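Side-chain contacts in alpha-1,2-mannosyltransferase (Ktr4), putative (Neosartorya fumigata, PDB 7BOP), which is a putative fungal alpha-1,2-mannosyltransferase of the GT-A class, modelled here with guanosine-5'-diphosphate and a manganese ion: residues 93-97 / 98-102; 203-207 / 208-212; 287-290 / 291-294; 253-256 / 257-261. All coordinates share one frame; numbering follows the deposited sequence.

Interaction 1. Residues 93-97 / 98-102; sequences TWNSK and FNYPW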
loop_
_atom_site.group_PDB
_atom_site.type_symbol
_atom_site.label_atom_id
_atom_site.label_comp_id
_atom_site.label_asym_id
_atom_site.label_seq_id
_atom_site.Cartn_x
_atom_site.Cartn_y
_atom_site.Cartn_z
ATOM N N THR A 93 -17.168 -6.857 6.601
ATOM C CA THR A 93 -17.084 -5.483 7.066
ATOM C C THR A 93 -17.532 -4.446 6.053
ATOM O O THR A 93 -17.940 -3.359 6.452
ATOM C CB THR A 93 -15.665 -5.120 7.540
ATOM O OG1 THR A 93 -14.728 -5.275 6.473
ATOM C CG2 THR A 93 -15.275 -5.971 8.749
ATOM N N TRP A 94 -17.447 -4.763 4.763
ATOM C CA TRP A 94 -17.653 -3.762 3.713
ATOM C C TRP A 94 -18.313 -4.289 2.428
ATOM O O TRP A 94 -19.402 -3.837 2.071
ATOM C CB TRP A 94 -16.321 -3.074 3.365
ATOM C CG TRP A 94 -16.507 -1.915 2.449
ATOM C CD1 TRP A 94 -17.058 -0.725 2.756
ATOM C CD2 TRP A 94 -16.194 -1.867 1.059
ATOM N NE1 TRP A 94 -17.094 0.091 1.649
ATOM C CE2 TRP A 94 -16.563 -0.588 0.591
ATOM C CE3 TRP A 94 -15.612 -2.770 0.165
ATOM C CZ2 TRP A 94 -16.386 -0.195 -0.734
ATOM C CZ3 TRP A 94 -15.429 -2.376 -1.154
ATOM C CH2 TRP A 94 -15.825 -1.100 -1.590
ATOM N N ASN A 95 -17.669 -5.215 1.723
ATOM C CA ASN A 95 -18.084 -5.498 0.348
ATOM C C ASN A 95 -19.405 -6.287 0.193
ATOM O O ASN A 95 -19.976 -6.292 -0.909
ATOM C CB ASN A 95 -16.980 -6.172 -0.455
ATOM C CG ASN A 95 -17.134 -5.944 -1.954
ATOM O OD1 ASN A 95 -17.369 -4.822 -2.397
ATOM N ND2 ASN A 95 -16.982 -6.993 -2.737
ATOM N N SER A 96 -19.904 -6.927 1.253
ATOM C CA SER A 96 -21.219 -7.583 1.154
ATOM C C SER A 96 -22.325 -6.562 0.912
ATOM O O SER A 96 -23.363 -6.912 0.373
ATOM C CB SER A 96 -21.534 -8.420 2.383
ATOM O OG SER A 96 -21.630 -7.606 3.517
ATOM N N LYS A 97 -22.090 -5.303 1.294
ATOM C CA LYS A 97 -23.053 -4.226 1.083
ATOM C C LYS A 97 -22.865 -3.502 -0.252
ATOM O O LYS A 97 -23.832 -3.043 -0.855
ATOM C CB LYS A 97 -22.962 -3.214 2.228
ATOM C CG LYS A 97 -23.188 -3.815 3.608
ATOM C CD LYS A 97 -22.763 -2.863 4.716
ATOM C CE LYS A 97 -21.240 -2.712 4.799
ATOM N NZ LYS A 97 -20.793 -2.467 6.192
ATOM N N PHE A 98 -21.621 -3.365 -0.701
ATOM C CA PHE A 98 -21.322 -2.563 -1.888
ATOM C C PHE A 98 -21.062 -3.392 -3.143
ATOM O O PHE A 98 -21.310 -2.918 -4.251
ATOM C CB PHE A 98 -20.175 -1.594 -1.561
ATOM C CG PHE A 98 -20.547 -0.596 -0.510
ATOM C CD1 PHE A 98 -21.397 0.454 -0.816
ATOM C CD2 PHE A 98 -20.098 -0.732 0.801
ATOM C CE1 PHE A 98 -21.772 1.372 0.143
ATOM C CE2 PHE A 98 -20.473 0.180 1.768
ATOM C CZ PHE A 98 -21.308 1.236 1.440
ATOM N N ASN A 99 -20.568 -4.620 -2.966
ATOM C CA ASN A 99 -20.427 -5.596 -4.045
ATOM C C ASN A 99 -19.574 -5.135 -5.224
ATOM O O ASN A 99 -19.944 -5.315 -6.391
ATOM C CB ASN A 99 -21.810 -6.064 -4.514
ATOM C CG ASN A 99 -22.583 -6.723 -3.405
ATOM O OD1 ASN A 99 -22.210 -7.795 -2.943
ATOM N ND2 ASN A 99 -23.640 -6.081 -2.952
ATOM N N TYR A 100 -18.429 -4.526 -4.912
ATOM C CA TYR A 100 -17.434 -4.230 -5.928
ATOM C C TYR A 100 -16.749 -5.537 -6.366
ATOM O O TYR A 100 -16.629 -6.480 -5.572
ATOM C CB TYR A 100 -16.419 -3.191 -5.411
ATOM C CG TYR A 100 -16.895 -1.776 -5.545
ATOM C CD1 TYR A 100 -16.662 -1.062 -6.718
ATOM C CD2 TYR A 100 -17.596 -1.142 -4.515
ATOM C CE1 TYR A 100 -17.097 0.240 -6.860
ATOM C CE2 TYR A 100 -18.041 0.163 -4.653
ATOM C CZ TYR A 100 -17.781 0.851 -5.826
ATOM O OH TYR A 100 -18.199 2.138 -5.974
ATOM N N PRO A 101 -16.319 -5.613 -7.632
ATOM C CA PRO A 101 -15.691 -6.845 -8.118
ATOM C C PRO A 101 -14.289 -7.084 -7.548
ATOM O O PRO A 101 -13.600 -6.124 -7.166
ATOM C CB PRO A 101 -15.594 -6.616 -9.618
ATOM C CG PRO A 101 -15.471 -5.141 -9.757
ATOM C CD PRO A 101 -16.275 -4.541 -8.646
ATOM N N TRP A 102 -13.905 -8.364 -7.489
ATOM C CA TRP A 102 -12.547 -8.788 -7.154
ATOM C C TRP A 102 -11.807 -9.168 -8.430
ATOM O O TRP A 102 -12.332 -9.944 -9.253
ATOM C CB TRP A 102 -12.549 -10.004 -6.238
ATOM C CG TRP A 102 -13.027 -9.799 -4.855
ATOM C CD1 TRP A 102 -14.327 -9.785 -4.427
ATOM C CD2 TRP A 102 -12.216 -9.634 -3.685
ATOM N NE1 TRP A 102 -14.371 -9.612 -3.069
ATOM C CE2 TRP A 102 -13.090 -9.515 -2.586
ATOM C CE3 TRP A 102 -10.836 -9.563 -3.462
ATOM C CZ2 TRP A 102 -12.629 -9.328 -1.275
ATOM C CZ3 TRP A 102 -10.375 -9.381 -2.161
ATOM C CH2 TRP A 102 -11.269 -9.264 -1.085
HETATM O O HOH W 1 -26.144 -6.544 -1.378
#
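Phe98 covers one face of the Trp94 indole, about one turn further along helix 80-98. Its CD2 lies 3.2 Å from Trp94 NE1, over the rim and not the middle of the indole. The phenyl and the five-membered ring form an offset stack, centroids 4.6 Å apart and planes inclined by 29°. Trp94 reaches this position because CG stands opposite its own backbone N (chi1 -172°), and a hydrogen bond from NE1 to Tyr205 O further fixes the rotation of the indole. On the benzo side, Trp94 CH2 approaches Tyr100 CD2 to 3.4 Å; the two rings are almost parallel but slid so far that they barely overlap. This aromatic cluster sits at the C-terminal end of the helix in a beta-alpha-beta crossover, where helix 80-98 links the parallel strands 69-74 and 102-106 of the GT-A fold. The turn into the second strand is made at Asn99, which has positive phi and whose N donates to Asn95 O (2.7 Å). Beyond it, the Asn95 amide grips the backbone of Tyr100 at two points. Its OD1 accepts from Tyr100 N at 2.7 Å, while ND2 donates to Tyr100 O at 2.9 Å, on a lone pair in the carbonyl plane. This pairing sets which way round the amide lies, and ND2 has a second acceptor in Glu91 OE2, shared with Trp102 NE1.

Interaction 2. Residues 203-207 / 208-212; sequences VDYDV and FRFME
Asp206 caps the N-terminus of helix 207-213 through Arg209 N and Phe208 N, a local contact where the loop after strand 198-199 enters the helix; an aromatic pair lies nearby. Asp206 OD1 takes a hydrogen bond from Arg209 N (3.2 Å, 165°), the donor standing well above the carboxylate plane, and a weak, bent one from Phe208 N. With CG opposite the backbone N (chi1 -177°), the carboxylate folds back over the first turn. The main chain continues the grip: Phe210 N donates to Asp206 O at 2.9 Å and Met211 N to Val207 O at 3.1 Å. Meanwhile, Tyr205 turns the edge of its ring toward the face of Phe210 in an offset edge-to-face pair, centroids 5.7 Å apart and planes at 66°. Tyr205 CE2 is 3.9 Å from Phe210 CB. Arg209 meets the carboxylate through its aliphatic part, CG lying 3.4 Å from Asp206 OD2; its guanidinium leads away to Ala65 O. OD2 instead accepts from the hydroxyls of Tyr57 and Tyr100. A buried carboxylate is therefore satisfied by backbone N-H groups and hydroxyls without an ion pair to Arg209, and the helix N-terminus would probably help to stabilise its negative charge.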
loop_
_atom_site.group_PDB
_atom_site.type_symbol
_atom_site.label_atom_id
_atom_site.label_comp_id
_atom_site.label_asym_id
_atom_site.label_seq_id
_atom_site.Cartn_x
_atom_site.Cartn_y
_atom_site.Cartn_z
ATOM N N VAL A 203 -17.544 -0.754 7.818
ATOM C CA VAL A 203 -17.438 0.512 7.112
ATOM C C VAL A 203 -18.732 0.655 6.308
ATOM O O VAL A 203 -19.054 -0.218 5.494
ATOM C CB VAL A 203 -16.184 0.524 6.230
ATOM C CG1 VAL A 203 -16.112 1.793 5.380
ATOM C CG2 VAL A 203 -14.945 0.412 7.108
ATOM N N ASP A 204 -19.459 1.743 6.550
ATOM C CA ASP A 204 -20.825 1.905 6.050
ATOM C C ASP A 204 -20.975 2.967 4.966
ATOM O O ASP A 204 -22.066 3.486 4.762
ATOM C CB ASP A 204 -21.752 2.190 7.240
ATOM C CG ASP A 204 -21.890 0.994 8.156
ATOM O OD1 ASP A 204 -22.028 -0.123 7.636
ATOM O OD2 ASP A 204 -21.846 1.167 9.382
ATOM N N TYR A 205 -19.879 3.284 4.280
ATOM C CA TYR A 205 -19.912 4.156 3.113
ATOM C C TYR A 205 -19.030 3.580 2.014
ATOM O O TYR A 205 -18.119 2.774 2.276
ATOM C CB TYR A 205 -19.498 5.590 3.478
ATOM C CG TYR A 205 -18.076 5.716 4.000
ATOM C CD1 TYR A 205 -17.778 5.478 5.350
ATOM C CD2 TYR A 205 -17.026 6.048 3.143
ATOM C CE1 TYR A 205 -16.464 5.578 5.832
ATOM C CE2 TYR A 205 -15.713 6.148 3.613
ATOM C CZ TYR A 205 -15.438 5.907 4.964
ATOM O OH TYR A 205 -14.131 6.008 5.420
ATOM N N ASP A 206 -19.307 3.997 0.785
ATOM C CA ASP A 206 -18.566 3.555 -0.376
ATOM C C ASP A 206 -17.207 4.287 -0.407
ATOM O O ASP A 206 -17.139 5.464 -0.763
ATOM C CB ASP A 206 -19.385 3.834 -1.639
ATOM C CG ASP A 206 -18.725 3.332 -2.902
ATOM O OD1 ASP A 206 -17.485 3.140 -2.908
ATOM O OD2 ASP A 206 -19.455 3.149 -3.918
ATOM N N VAL A 207 -16.141 3.577 -0.046
ATOM C CA VAL A 207 -14.815 4.204 0.081
ATOM C C VAL A 207 -14.297 4.686 -1.262
ATOM O O VAL A 207 -13.575 5.674 -1.327
ATOM C CB VAL A 207 -13.760 3.288 0.751
ATOM C CG1 VAL A 207 -14.223 2.856 2.139
ATOM C CG2 VAL A 207 -13.416 2.086 -0.114
ATOM N N PHE A 208 -14.677 4.000 -2.338
ATOM C CA PHE A 208 -14.234 4.398 -3.669
ATOM C C PHE A 208 -14.840 5.727 -4.093
ATOM O O PHE A 208 -14.130 6.605 -4.589
ATOM C CB PHE A 208 -14.547 3.317 -4.708
ATOM C CG PHE A 208 -13.713 2.079 -4.581
ATOM C CD1 PHE A 208 -12.315 2.147 -4.618
ATOM C CD2 PHE A 208 -14.312 0.825 -4.484
ATOM C CE1 PHE A 208 -11.543 0.995 -4.542
ATOM C CE2 PHE A 208 -13.537 -0.332 -4.408
ATOM C CZ PHE A 208 -12.150 -0.247 -4.443
ATOM N N ARG A 209 -16.138 5.895 -3.872
ATOM C CA ARG A 209 -16.795 7.158 -4.200
ATOM C C ARG A 209 -16.467 8.257 -3.195
ATOM O O ARG A 209 -16.491 9.430 -3.545
ATOM C CB ARG A 209 -18.296 6.960 -4.356
ATOM C CG ARG A 209 -18.600 6.026 -5.518
ATOM C CD ARG A 209 -20.075 6.009 -5.865
ATOM N NE ARG A 209 -20.518 7.273 -6.460
ATOM C CZ ARG A 209 -21.767 7.531 -6.875
ATOM N NH1 ARG A 209 -22.729 6.614 -6.760
ATOM N NH2 ARG A 209 -22.052 8.720 -7.400
ATOM N N PHE A 210 -16.126 7.878 -1.965
ATOM C CA PHE A 210 -15.515 8.828 -1.028
ATOM C C PHE A 210 -14.263 9.441 -1.664
ATOM O O PHE A 210 -14.131 10.664 -1.704
ATOM C CB PHE A 210 -15.211 8.156 0.325
ATOM C CG PHE A 210 -14.255 8.933 1.183
ATOM C CD1 PHE A 210 -14.699 10.015 1.926
ATOM C CD2 PHE A 210 -12.907 8.600 1.219
ATOM C CE1 PHE A 210 -13.811 10.751 2.714
ATOM C CE2 PHE A 210 -12.017 9.322 2.009
ATOM C CZ PHE A 210 -12.470 10.401 2.754
ATOM N N MET A 211 -13.389 8.591 -2.209
ATOM C CA MET A 211 -12.162 9.032 -2.895
ATOM C C MET A 211 -12.497 9.899 -4.112
ATOM O O MET A 211 -11.945 10.988 -4.288
ATOM C CB MET A 211 -11.317 7.856 -3.389
ATOM C CG MET A 211 -10.826 6.883 -2.325
ATOM S SD MET A 211 -9.420 7.483 -1.405
ATOM C CE MET A 211 -8.121 7.462 -2.634
ATOM N N GLU A 212 -13.398 9.396 -4.950
ATOM C CA GLU A 212 -13.739 10.071 -6.196
ATOM C C GLU A 212 -14.364 11.447 -5.997
ATOM O O GLU A 212 -13.958 12.399 -6.663
ATOM C CB GLU A 212 -14.652 9.195 -7.050
ATOM C CG GLU A 212 -14.923 9.790 -8.419
ATOM C CD GLU A 212 -15.511 8.795 -9.388
ATOM O OE1 GLU A 212 -15.118 8.842 -10.569
ATOM O OE2 GLU A 212 -16.354 7.982 -8.981
#

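Interaction 3. Residues 287-290 / 291-294; sequences DLDF and FRGE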
loop_
_atom_site.group_PDB
_atom_site.type_symbol
_atom_site.label_atom_id
_atom_site.label_comp_id
_atom_site.label_asym_id
_atom_site.label_seq_id
_atom_site.Cartn_x
_atom_site.Cartn_y
_atom_site.Cartn_z
ATOM N N ASP A 287 -5.824 5.933 -6.764
ATOM C CA ASP A 287 -6.210 6.417 -8.088
ATOM C C ASP A 287 -5.180 5.911 -9.096
ATOM O O ASP A 287 -4.043 6.404 -9.146
ATOM C CB ASP A 287 -6.250 7.955 -8.035
ATOM C CG ASP A 287 -6.700 8.602 -9.343
ATOM O OD1 ASP A 287 -6.786 7.924 -10.386
ATOM O OD2 ASP A 287 -6.957 9.819 -9.305
ATOM N N LEU A 288 -5.573 4.914 -9.886
ATOM C CA LEU A 288 -4.731 4.361 -10.945
ATOM C C LEU A 288 -4.202 5.426 -11.897
ATOM O O LEU A 288 -3.080 5.294 -12.377
ATOM C CB LEU A 288 -5.484 3.305 -11.771
ATOM C CG LEU A 288 -5.901 2.035 -11.031
ATOM C CD1 LEU A 288 -6.997 1.278 -11.791
ATOM C CD2 LEU A 288 -4.698 1.147 -10.777
ATOM N N ASP A 289 -4.989 6.472 -12.166
ATOM C CA ASP A 289 -4.545 7.523 -13.083
ATOM C C ASP A 289 -3.418 8.402 -12.531
ATOM O O ASP A 289 -2.735 9.051 -13.311
ATOM C CB ASP A 289 -5.713 8.388 -13.551
ATOM C CG ASP A 289 -6.709 7.611 -14.401
ATOM O OD1 ASP A 289 -6.343 6.577 -14.989
ATOM O OD2 ASP A 289 -7.863 8.046 -14.468
ATOM N N PHE A 290 -3.211 8.423 -11.212
ATOM C CA PHE A 290 -2.001 9.053 -10.673
ATOM C C PHE A 290 -0.763 8.308 -11.147
ATOM O O PHE A 290 0.148 8.906 -11.697
ATOM C CB PHE A 290 -1.988 9.093 -9.142
ATOM C CG PHE A 290 -0.657 9.490 -8.586
ATOM C CD1 PHE A 290 -0.208 10.802 -8.722
ATOM C CD2 PHE A 290 0.174 8.548 -7.982
ATOM C CE1 PHE A 290 1.044 11.175 -8.244
ATOM C CE2 PHE A 290 1.422 8.912 -7.501
ATOM C CZ PHE A 290 1.853 10.228 -7.627
ATOM N N PHE A 291 -0.753 6.997 -10.938
ATOM C CA PHE A 291 0.394 6.163 -11.261
ATOM C C PHE A 291 0.620 6.052 -12.767
ATOM O O PHE A 291 1.759 5.954 -13.216
ATOM C CB PHE A 291 0.249 4.776 -10.624
ATOM C CG PHE A 291 0.194 4.810 -9.123
ATOM C CD1 PHE A 291 1.357 5.007 -8.377
ATOM C CD2 PHE A 291 -1.018 4.681 -8.447
ATOM C CE1 PHE A 291 1.316 5.052 -6.983
ATOM C CE2 PHE A 291 -1.070 4.737 -7.054
ATOM C CZ PHE A 291 0.106 4.923 -6.319
ATOM N N ARG A 292 -0.468 6.087 -13.539
ATOM C CA ARG A 292 -0.386 6.148 -15.007
ATOM C C ARG A 292 0.113 7.485 -15.522
ATOM O O ARG A 292 0.502 7.574 -16.670
ATOM C CB ARG A 292 -1.752 5.879 -15.650
ATOM C CG ARG A 292 -2.252 4.465 -15.505
ATOM C CD ARG A 292 -3.752 4.429 -15.721
ATOM N NE ARG A 292 -4.260 3.069 -15.636
ATOM C CZ ARG A 292 -5.520 2.741 -15.362
ATOM N NH1 ARG A 292 -6.445 3.670 -15.131
ATOM N NH2 ARG A 292 -5.863 1.460 -15.310
ATOM N N GLY A 293 0.065 8.524 -14.694
ATOM C CA GLY A 293 0.449 9.864 -15.089
ATOM C C GLY A 293 1.903 10.014 -15.488
ATOM O O GLY A 293 2.751 9.155 -15.189
ATOM N N GLU A 294 2.178 11.121 -16.171
ATOM C CA GLU A 294 3.504 11.413 -16.699
ATOM C C GLU A 294 4.574 11.350 -15.615
ATOM O O GLU A 294 5.596 10.707 -15.791
ATOM C CB GLU A 294 3.532 12.814 -17.334
ATOM C CG GLU A 294 4.859 13.164 -17.999
ATOM C CD GLU A 294 4.935 14.603 -18.514
ATOM O OE1 GLU A 294 3.885 15.260 -18.683
ATOM O OE2 GLU A 294 6.068 15.083 -18.736
#
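Phe290 drives the edge of its ring into the face of Phe291, its neighbour in the short helix 288-292, and this is the closely packed part of the contact. Phe290 CD2 sits over the centre of the Phe291 ring, 3.8 Å from its CD1; the centroids are 5.0 Å apart and the planes stand at 76°. Divergent first torsions make this T-shaped pair possible: CG of Phe290 is opposite its backbone N (chi1 169°), whereas CG of Phe291 is opposite its carbonyl carbon (chi1 -62°). The polar side is only partly buried. There Asp289 OD1 and Arg292 NH1 form a salt bridge at 2.9 Å; OD1 lies in the guanidinium plane and is met on the syn side of the carboxylate, with NH1 tilted out of the carboxylate plane. One face of the guanidinium rests on Leu288, whose CB is 3.5 Å from Arg292 NH1. Backbone carbonyls of Tyr179, Leu184 and Tyr187 take further hydrogen bonds from the arginine, and Asp289 OD2 is paired with Lys188. Asp287 caps the start of the helix, its OD1 accepting from Asp289 N at 2.9 Å. At the other end, Gly293 N donates to Phe290 O (3.0 Å), and Gly293 itself occupies the N-cap position of helix 294-306. The short helix thus joins strand 284-287 to helix 294-306, with Leu288 and Phe291 against Tyr190 of strand 189-192 and Phe290 against Leu324 and Phe327 of helix 316-327.

Interaction 4. Residues 253-256 / 257-261; sequences NMMG and WLTDD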
loop_
_atom_site.group_PDB
_atom_site.type_symbol
_atom_site.label_atom_id
_atom_site.label_comp_id
_atom_site.label_asym_id
_atom_site.label_seq_id
_atom_site.Cartn_x
_atom_site.Cartn_y
_atom_site.Cartn_z
ATOM N N ASN A 253 3.927 19.125 -1.365
ATOM C CA ASN A 253 4.752 17.929 -1.356
ATOM C C ASN A 253 5.092 17.507 0.070
ATOM O O ASN A 253 4.893 18.268 1.017
ATOM C CB ASN A 253 6.018 18.134 -2.211
ATOM C CG ASN A 253 7.002 19.138 -1.611
ATOM O OD1 ASN A 253 7.507 18.956 -0.500
ATOM N ND2 ASN A 253 7.297 20.186 -2.360
ATOM N N MET A 254 5.617 16.295 0.203
ATOM C CA MET A 254 5.955 15.725 1.499
ATOM C C MET A 254 7.471 15.669 1.729
ATOM O O MET A 254 7.965 14.756 2.400
ATOM C CB MET A 254 5.368 14.310 1.604
ATOM C CG MET A 254 3.866 14.225 1.376
ATOM S SD MET A 254 3.324 12.501 1.425
ATOM C CE MET A 254 1.639 12.669 0.836
ATOM N N MET A 255 8.211 16.656 1.224
ATOM C CA MET A 255 9.679 16.647 1.358
ATOM C C MET A 255 10.135 16.530 2.816
ATOM O O MET A 255 11.064 15.797 3.100
ATOM C CB MET A 255 10.297 17.904 0.715
ATOM C CG MET A 255 11.807 17.836 0.494
ATOM S SD MET A 255 12.310 16.565 -0.687
ATOM C CE MET A 255 11.645 17.245 -2.215
ATOM N N GLY A 256 9.460 17.237 3.726
ATOM C CA GLY A 256 9.766 17.188 5.159
ATOM C C GLY A 256 9.670 15.793 5.747
ATOM O O GLY A 256 10.516 15.384 6.521
ATOM N N TRP A 257 8.626 15.061 5.381
ATOM C CA TRP A 257 8.473 13.673 5.816
ATOM C C TRP A 257 9.489 12.756 5.155
ATOM O O TRP A 257 10.109 11.918 5.830
ATOM C CB TRP A 257 7.051 13.190 5.519
ATOM C CG TRP A 257 6.789 11.750 5.814
ATOM C CD1 TRP A 257 6.910 11.113 7.022
ATOM C CD2 TRP A 257 6.300 10.780 4.892
ATOM N NE1 TRP A 257 6.543 9.787 6.900
ATOM C CE2 TRP A 257 6.173 9.557 5.597
ATOM C CE3 TRP A 257 5.955 10.820 3.532
ATOM C CZ2 TRP A 257 5.721 8.394 4.985
ATOM C CZ3 TRP A 257 5.505 9.653 2.926
ATOM C CH2 TRP A 257 5.393 8.460 3.652
ATOM N N LEU A 258 9.648 12.896 3.840
ATOM C CA LEU A 258 10.582 12.055 3.079
ATOM C C LEU A 258 12.042 12.194 3.557
ATOM O O LEU A 258 12.793 11.238 3.509
ATOM C CB LEU A 258 10.502 12.369 1.583
ATOM C CG LEU A 258 9.166 12.059 0.887
ATOM C CD1 LEU A 258 9.223 12.524 -0.554
ATOM C CD2 LEU A 258 8.833 10.583 0.973
ATOM N N THR A 259 12.432 13.382 4.008
ATOM C CA THR A 259 13.814 13.636 4.395
ATOM C C THR A 259 13.999 13.779 5.906
ATOM O O THR A 259 15.073 14.172 6.356
ATOM C CB THR A 259 14.370 14.894 3.687
ATOM O OG1 THR A 259 13.574 16.036 4.025
ATOM C CG2 THR A 259 14.373 14.694 2.178
ATOM N N ASP A 260 12.980 13.444 6.692
ATOM C CA ASP A 260 13.053 13.623 8.133
ATOM C C ASP A 260 14.185 12.783 8.718
ATOM O O ASP A 260 14.407 11.654 8.285
ATOM C CB ASP A 260 11.743 13.206 8.801
ATOM C CG ASP A 260 11.716 13.526 10.289
ATOM O OD1 ASP A 260 12.128 14.632 10.678
ATOM O OD2 ASP A 260 11.287 12.673 11.079
ATOM N N ASP A 261 14.908 13.354 9.676
ATOM C CA ASP A 261 15.903 12.613 10.459
ATOM C C ASP A 261 15.751 12.822 11.981
ATOM O O ASP A 261 16.660 12.492 12.737
ATOM C CB ASP A 261 17.328 12.979 9.996
ATOM C CG ASP A 261 17.694 14.452 10.258
ATOM O OD1 ASP A 261 16.925 15.181 10.903
ATOM O OD2 ASP A 261 18.767 14.885 9.801
#
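Thr259 donates twice to Met255 O, through OG1 at 2.7 Å and through its backbone N at 2.9 Å, the two donors reaching the oxygen from opposite faces of the carbonyl plane. OG1 gets there by lying between the backbone N and the carbonyl carbon (chi1 59°), a threonine hydroxyl folded back on the last turn of helix 255-258. The other hydrogen bonds build the turn itself: Leu258 N donates almost straight to Met254 O (2.9 Å, 173°), and Asn253 OD1 accepts from Met255 N at 3.0 Å, closing an Asx turn at the helix start. A Met-aromatic contact comes next. Met254 runs alongside Trp257 with its chain extended, and SD lies 3.8 Å from Trp257 CE3, approaching the ring obliquely. Looser apolar contact is made by Met255 SD with Thr259 CG2 (4.0 Å) and by Met254 CB with Leu258 CG (4.5 Å). A glycerol molecule, probably from the crystallisation liquor, is hydrogen-bonded to Asn253 O and Gly256 N. Around this short helix, Leu258 packs on Ile322 and Leu326 of helix 316-327, Met255 and Thr259 touch Trp235 of helix 234-244, and Trp257 meets both the Cys277-Cys375 disulfide and Tyr379 of helix 376-382.

Interactions 1 and 2 are mostly buried and touch each other: Lys97 NZ reaches Val203 O, and Phe98 packs on Tyr205, so helix 80-98 is joined to the entry of helix 207-213. Interactions 3 and 4 are only partly buried and stand apart, about 9 Å between nearest atoms, yet both lean on helix 316-327. Interaction 4 lies across the centre of the chain from interaction 1. Their chemistry differs too. An asparagine amide ties the helix exit in interaction 1, a carboxylate caps the entry in interaction 2, interaction 3 adds a salt bridge at its partly exposed side, and interaction 4 adds a Met-aromatic contact and a threonine hydroxyl to its backbone bonds.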